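Local coordinates for protein possible galactose mutarotase (Streptomyces platensis subsp. rosaceus, PDB 4RNL) that is a possible galactose mutarotase of the aldose 1-epimerase family, probably interconverting the alpha and beta anomers of an aldose sugar, at residues H198-A203 and L305-Q310; E260-D263 and R268-A271. All coordinates share one frame; numbering follows the deposited sequence.

Contact 1. Residues H198-A203 and L305-Q310; sequences HELRLA and LALETQ
His198 and Leu305 meet through carbon alone: methyl CD1 of Leu305 sits 4.1 Å from CB of His198, and the same methyl is 4.1 Å from ring atom CD2, approaching the imidazole obliquely. CG of Leu305 lies beside its backbone N (chi1 -50°), and from there CD1 reaches the histidine. The second apolar touch is looser, methyl to methyl, with CD2 of Leu200 4.5 Å from CD2 of Leu307.

No hydrogen bond crosses between the two strands. They face each other from different sheets, and even the closest backbone pair, His198 and Leu305, stands 9.1 Å apart between CA atoms, so leucine branches and the histidine fill the interval. The polar end of the buried His198 is satisfied elsewhere, NE2 accepting the backbone N-H of Leu187.

This is the hydrophobic interior between layers of a beta-sandwich, the architecture of the galactose mutarotase family. Strand 199-202 lies in its sheet next to strand 256-262, whose Leu261 touches both His198 and Leu305. Strand 305-310 runs between strands 180-185 and 278-282 in a second sheet, and Leu281 and Leu279 of strand 278-282 extend the packing around Leu200 and Leu307.

Contact 2. Residues E260-D263 and R268-A271; sequences ELYD and RALA
The carbonyl O of Leu261 takes the shortest polar bond here, from the backbone N of Leu270 at 2.8 Å, nearly straight at 174° at the hydrogen. The CA of Ala269 adds a CH···O contact to the same oxygen at 3.4 Å. This is the end nearest the turn of an antiparallel beta hairpin made by strands 256-262 and 268-274. Leu261 and Leu270 form a hydrogen-bonded pair, so Leu261 N answers with a bond of 2.9 Å to Leu270 O. Glu260 with Ala271 and Tyr262 with Ala269 are the non-hydrogen-bonded pairs flanking it. Beyond Tyr262 the ladder gains one more rung toward the turn, where Asp263 N donates to Arg268 O at 3.1 Å.

The sheet has two different faces. Leu261 and Leu270 share the buried one, their CB atoms 4.3 Å apart, and Leu270 packs onward against Tyr338 and Phe340 of strand 332-342. On the other face the Tyr262 ring, swung anti to its own N (chi1 174°), brings its CD1 corner obliquely to the neighbouring strand, 4.0 Å from Ala269 CB, and it also takes a cation-pi contact from Arg343. With an alanine here in place of Tyr262, the Ala269 methyl is likely to lose its aromatic neighbour, and Arg343 the ring it meets.

Near the turn, Asp263 bonds through OD1 to Arg265 N and through OD2 to Ser266 OG, while the Arg268 side chain bonds through NE to Ala50 O and through NH1 to Leu187 O. Tyr262 CD1 comes within 3.3 Å of Arg268 O, the oxygen that also receives the Asp263 N-H.

How the contacts relate
Both contacts are buried, but contact 1 lies deeper, its centre about 11 Å from the centre of the chain, while that of contact 2 is farther out, at about 17 Å, with Glu260, Tyr262 and Ala271 partly exposed. Both use the sheet that contains strands 199-202 and 256-262, which are neighbours: Glu199 N probably bonds to Tyr262 O, and Arg201 NE makes a salt bridge to Glu260 OE1. Contact 2 binds adjacent strands within that sheet by backbone hydrogen bonds, whereas contact 1 joins it to the sheet of strand 305-310 purely by apolar packing. Leu261 bridges the two, its CD1 lying 3.6 Å from His198 CB.

Contact 1. Residues H198-A203 and L305-Q310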
loop_
_atom_site.group_PDB
_atom_site.type_symbol
_atom_site.label_atom_id
_atom_site.label_comp_id
_atom_site.label_asym_id
_atom_site.label_seq_id
_atom_site.Cartn_x
_atom_site.Cartn_y
_atom_site.Cartn_z
ATOM N N HIS A 198 -15.465 -8.999 -6.796
ATOM C CA HIS A 198 -15.715 -7.786 -6.001
ATOM C C HIS A 198 -16.136 -6.632 -6.900
ATOM O O HIS A 198 -15.625 -6.475 -8.011
ATOM C CB HIS A 198 -14.470 -7.323 -5.241
ATOM C CG HIS A 198 -14.066 -8.213 -4.106
ATOM N ND1 HIS A 198 -14.478 -9.524 -3.998
ATOM C CD2 HIS A 198 -13.276 -7.975 -3.035
ATOM C CE1 HIS A 198 -13.957 -10.056 -2.906
ATOM N NE2 HIS A 198 -13.217 -9.138 -2.307
ATOM N N GLU A 199 -17.039 -5.796 -6.399
ATOM C CA GLU A 199 -17.462 -4.612 -7.133
ATOM C C GLU A 199 -16.623 -3.428 -6.678
ATOM O O GLU A 199 -16.461 -3.193 -5.476
ATOM C CB GLU A 199 -18.949 -4.347 -6.899
ATOM C CG GLU A 199 -19.830 -5.466 -7.452
ATOM C CD GLU A 199 -21.303 -5.259 -7.173
ATOM O OE1 GLU A 199 -21.638 -4.455 -6.271
ATOM O OE2 GLU A 199 -22.128 -5.909 -7.861
ATOM N N LEU A 200 -16.072 -2.700 -7.645
ATOM C CA LEU A 200 -15.217 -1.556 -7.352
ATOM C C LEU A 200 -15.795 -0.319 -8.005
ATOM O O LEU A 200 -16.197 -0.364 -9.167
ATOM C CB LEU A 200 -13.803 -1.795 -7.900
ATOM C CG LEU A 200 -12.807 -0.640 -7.733
ATOM C CD1 LEU A 200 -12.594 -0.339 -6.257
ATOM C CD2 LEU A 200 -11.488 -0.956 -8.409
ATOM N N ARG A 201 -15.855 0.773 -7.250
ATOM C CA ARG A 201 -16.110 2.095 -7.813
ATOM C C ARG A 201 -14.912 2.985 -7.510
ATOM O O ARG A 201 -14.424 2.996 -6.381
ATOM C CB ARG A 201 -17.386 2.709 -7.216
ATOM C CG ARG A 201 -17.707 4.087 -7.809
ATOM C CD ARG A 201 -18.967 4.723 -7.214
ATOM N NE ARG A 201 -18.749 5.174 -5.840
ATOM C CZ ARG A 201 -18.087 6.281 -5.504
ATOM N NH1 ARG A 201 -17.566 7.068 -6.438
ATOM N NH2 ARG A 201 -17.937 6.602 -4.225
ATOM N N LEU A 202 -14.427 3.725 -8.510
ATOM C CA LEU A 202 -13.316 4.656 -8.296
ATOM C C LEU A 202 -13.729 6.050 -8.690
ATOM O O LEU A 202 -14.378 6.248 -9.721
ATOM C CB LEU A 202 -12.080 4.268 -9.122
ATOM C CG LEU A 202 -11.451 2.899 -8.895
ATOM C CD1 LEU A 202 -10.357 2.659 -9.938
ATOM C CD2 LEU A 202 -10.890 2.792 -7.474
ATOM N N ALA A 203 -13.349 7.028 -7.880
ATOM C CA ALA A 203 -13.594 8.416 -8.248
ATOM C C ALA A 203 -12.450 8.885 -9.135
ATOM O O ALA A 203 -11.652 9.737 -8.740
ATOM C CB ALA A 203 -13.716 9.287 -7.009
ATOM N N LEU A 305 -6.886 -7.972 -3.907
ATOM C CA LEU A 305 -6.729 -6.774 -4.730
ATOM C C LEU A 305 -5.964 -5.748 -3.938
ATOM O O LEU A 305 -6.303 -5.481 -2.784
ATOM C CB LEU A 305 -8.096 -6.183 -5.078
ATOM C CG LEU A 305 -9.104 -7.184 -5.630
ATOM C CD1 LEU A 305 -10.486 -6.557 -5.724
ATOM C CD2 LEU A 305 -8.631 -7.680 -6.989
ATOM N N ALA A 306 -4.934 -5.169 -4.544
ATOM C CA ALA A 306 -4.215 -4.085 -3.883
ATOM C C ALA A 306 -4.693 -2.752 -4.441
ATOM O O ALA A 306 -4.712 -2.548 -5.657
ATOM C CB ALA A 306 -2.701 -4.232 -4.068
ATOM N N LEU A 307 -5.092 -1.852 -3.543
ATOM C CA LEU A 307 -5.451 -0.488 -3.916
ATOM C C LEU A 307 -4.455 0.422 -3.223
ATOM O O LEU A 307 -4.615 0.740 -2.050
ATOM C CB LEU A 307 -6.868 -0.159 -3.447
ATOM C CG LEU A 307 -7.979 -1.049 -4.009
ATOM C CD1 LEU A 307 -9.299 -0.807 -3.283
ATOM C CD2 LEU A 307 -8.146 -0.778 -5.470
ATOM N N GLU A 308 -3.409 0.812 -3.939
ATOM C CA GLU A 308 -2.310 1.559 -3.336
ATOM C C GLU A 308 -2.412 3.028 -3.676
ATOM O O GLU A 308 -2.242 3.421 -4.836
ATOM C CB GLU A 308 -0.967 1.025 -3.843
ATOM C CG GLU A 308 -0.884 -0.489 -3.863
ATOM C CD GLU A 308 0.124 -0.990 -4.872
ATOM O OE1 GLU A 308 1.216 -0.401 -4.947
ATOM O OE2 GLU A 308 -0.183 -1.956 -5.601
ATOM N N THR A 309 -2.669 3.847 -2.665
ATOM C CA THR A 309 -2.766 5.291 -2.883
ATOM C C THR A 309 -1.358 5.840 -2.995
ATOM O O THR A 309 -0.479 5.484 -2.209
ATOM C CB THR A 309 -3.518 5.959 -1.734
ATOM O OG1 THR A 309 -2.858 5.641 -0.509
ATOM C CG2 THR A 309 -4.960 5.422 -1.658
ATOM N N GLN A 310 -1.132 6.713 -3.975
ATOM C CA GLN A 310 0.236 7.052 -4.339
ATOM C C GLN A 310 0.287 8.262 -5.256
ATOM O O GLN A 310 -0.742 8.719 -5.764
ATOM C CB GLN A 310 0.836 5.853 -5.080
ATOM C CG GLN A 310 0.068 5.548 -6.373
ATOM C CD GLN A 310 0.740 4.506 -7.227
ATOM O OE1 GLN A 310 1.624 3.788 -6.762
ATOM N NE2 GLN A 310 0.332 4.420 -8.498
#

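Contact 2. Residues E260-D263 and R268-A271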
loop_
_atom_site.group_PDB
_atom_site.type_symbol
_atom_site.label_atom_id
_atom_site.label_comp_id
_atom_site.label_asym_id
_atom_site.label_seq_id
_atom_site.Cartn_x
_atom_site.Cartn_y
_atom_site.Cartn_z
ATOM N N GLU A 260 -14.569 2.557 -3.492
ATOM C CA GLU A 260 -15.480 1.717 -2.712
ATOM C C GLU A 260 -15.427 0.318 -3.275
ATOM O O GLU A 260 -15.716 0.111 -4.455
ATOM C CB GLU A 260 -16.914 2.263 -2.782
ATOM C CG GLU A 260 -17.084 3.606 -2.057
ATOM C CD GLU A 260 -18.441 4.237 -2.298
ATOM O OE1 GLU A 260 -19.127 3.827 -3.258
ATOM O OE2 GLU A 260 -18.825 5.143 -1.527
ATOM N N LEU A 261 -15.045 -0.636 -2.430
ATOM C CA LEU A 261 -14.922 -2.027 -2.838
ATOM C C LEU A 261 -15.956 -2.824 -2.047
ATOM O O LEU A 261 -16.196 -2.546 -0.857
ATOM C CB LEU A 261 -13.510 -2.515 -2.506
ATOM C CG LEU A 261 -13.079 -3.929 -2.891
ATOM C CD1 LEU A 261 -12.995 -4.127 -4.405
ATOM C CD2 LEU A 261 -11.723 -4.207 -2.243
ATOM N N TYR A 262 -16.583 -3.797 -2.698
ATOM C CA TYR A 262 -17.672 -4.530 -2.065
ATOM C C TYR A 262 -17.710 -5.985 -2.503
ATOM O O TYR A 262 -17.586 -6.288 -3.693
ATOM C CB TYR A 262 -19.011 -3.848 -2.387
ATOM C CG TYR A 262 -20.231 -4.603 -1.897
ATOM C CD1 TYR A 262 -20.444 -4.809 -0.539
ATOM C CD2 TYR A 262 -21.181 -5.082 -2.789
ATOM C CE1 TYR A 262 -21.564 -5.497 -0.082
ATOM C CE2 TYR A 262 -22.308 -5.771 -2.341
ATOM C CZ TYR A 262 -22.490 -5.974 -0.983
ATOM O OH TYR A 262 -23.610 -6.662 -0.526
ATOM N N ASP A 263 -17.882 -6.890 -1.538
ATOM C CA ASP A 263 -18.117 -8.305 -1.849
ATOM C C ASP A 263 -19.570 -8.683 -1.598
ATOM O O ASP A 263 -19.994 -8.774 -0.443
ATOM C CB ASP A 263 -17.226 -9.213 -0.985
ATOM C CG ASP A 263 -17.588 -10.685 -1.126
ATOM O OD1 ASP A 263 -17.936 -11.105 -2.256
ATOM O OD2 ASP A 263 -17.545 -11.430 -0.109
ATOM N N ARG A 268 -19.246 -7.600 3.033
ATOM C CA ARG A 268 -18.231 -6.670 3.532
ATOM C C ARG A 268 -17.957 -5.559 2.526
ATOM O O ARG A 268 -17.868 -5.805 1.322
ATOM C CB ARG A 268 -16.920 -7.392 3.871
ATOM C CG ARG A 268 -17.046 -8.353 5.056
ATOM C CD ARG A 268 -15.672 -8.718 5.637
ATOM N NE ARG A 268 -15.780 -9.774 6.652
ATOM C CZ ARG A 268 -15.910 -11.068 6.376
ATOM N NH1 ARG A 268 -15.945 -11.482 5.112
ATOM N NH2 ARG A 268 -16.007 -11.950 7.359
ATOM N N ALA A 269 -17.832 -4.337 3.033
ATOM C CA ALA A 269 -17.580 -3.172 2.190
ATOM C C ALA A 269 -16.391 -2.396 2.716
ATOM O O ALA A 269 -16.191 -2.302 3.928
ATOM C CB ALA A 269 -18.807 -2.273 2.151
ATOM N N LEU A 270 -15.616 -1.831 1.796
ATOM C CA LEU A 270 -14.507 -0.947 2.134
ATOM C C LEU A 270 -14.685 0.381 1.430
ATOM O O LEU A 270 -14.965 0.417 0.226
ATOM C CB LEU A 270 -13.189 -1.556 1.663
ATOM C CG LEU A 270 -11.959 -0.642 1.687
ATOM C CD1 LEU A 270 -11.533 -0.350 3.127
ATOM C CD2 LEU A 270 -10.831 -1.295 0.920
ATOM N N ALA A 271 -14.540 1.463 2.188
ATOM C CA ALA A 271 -14.432 2.802 1.618
ATOM C C ALA A 271 -13.019 3.280 1.893
ATOM O O ALA A 271 -12.590 3.349 3.053
ATOM C CB ALA A 271 -15.453 3.745 2.251
#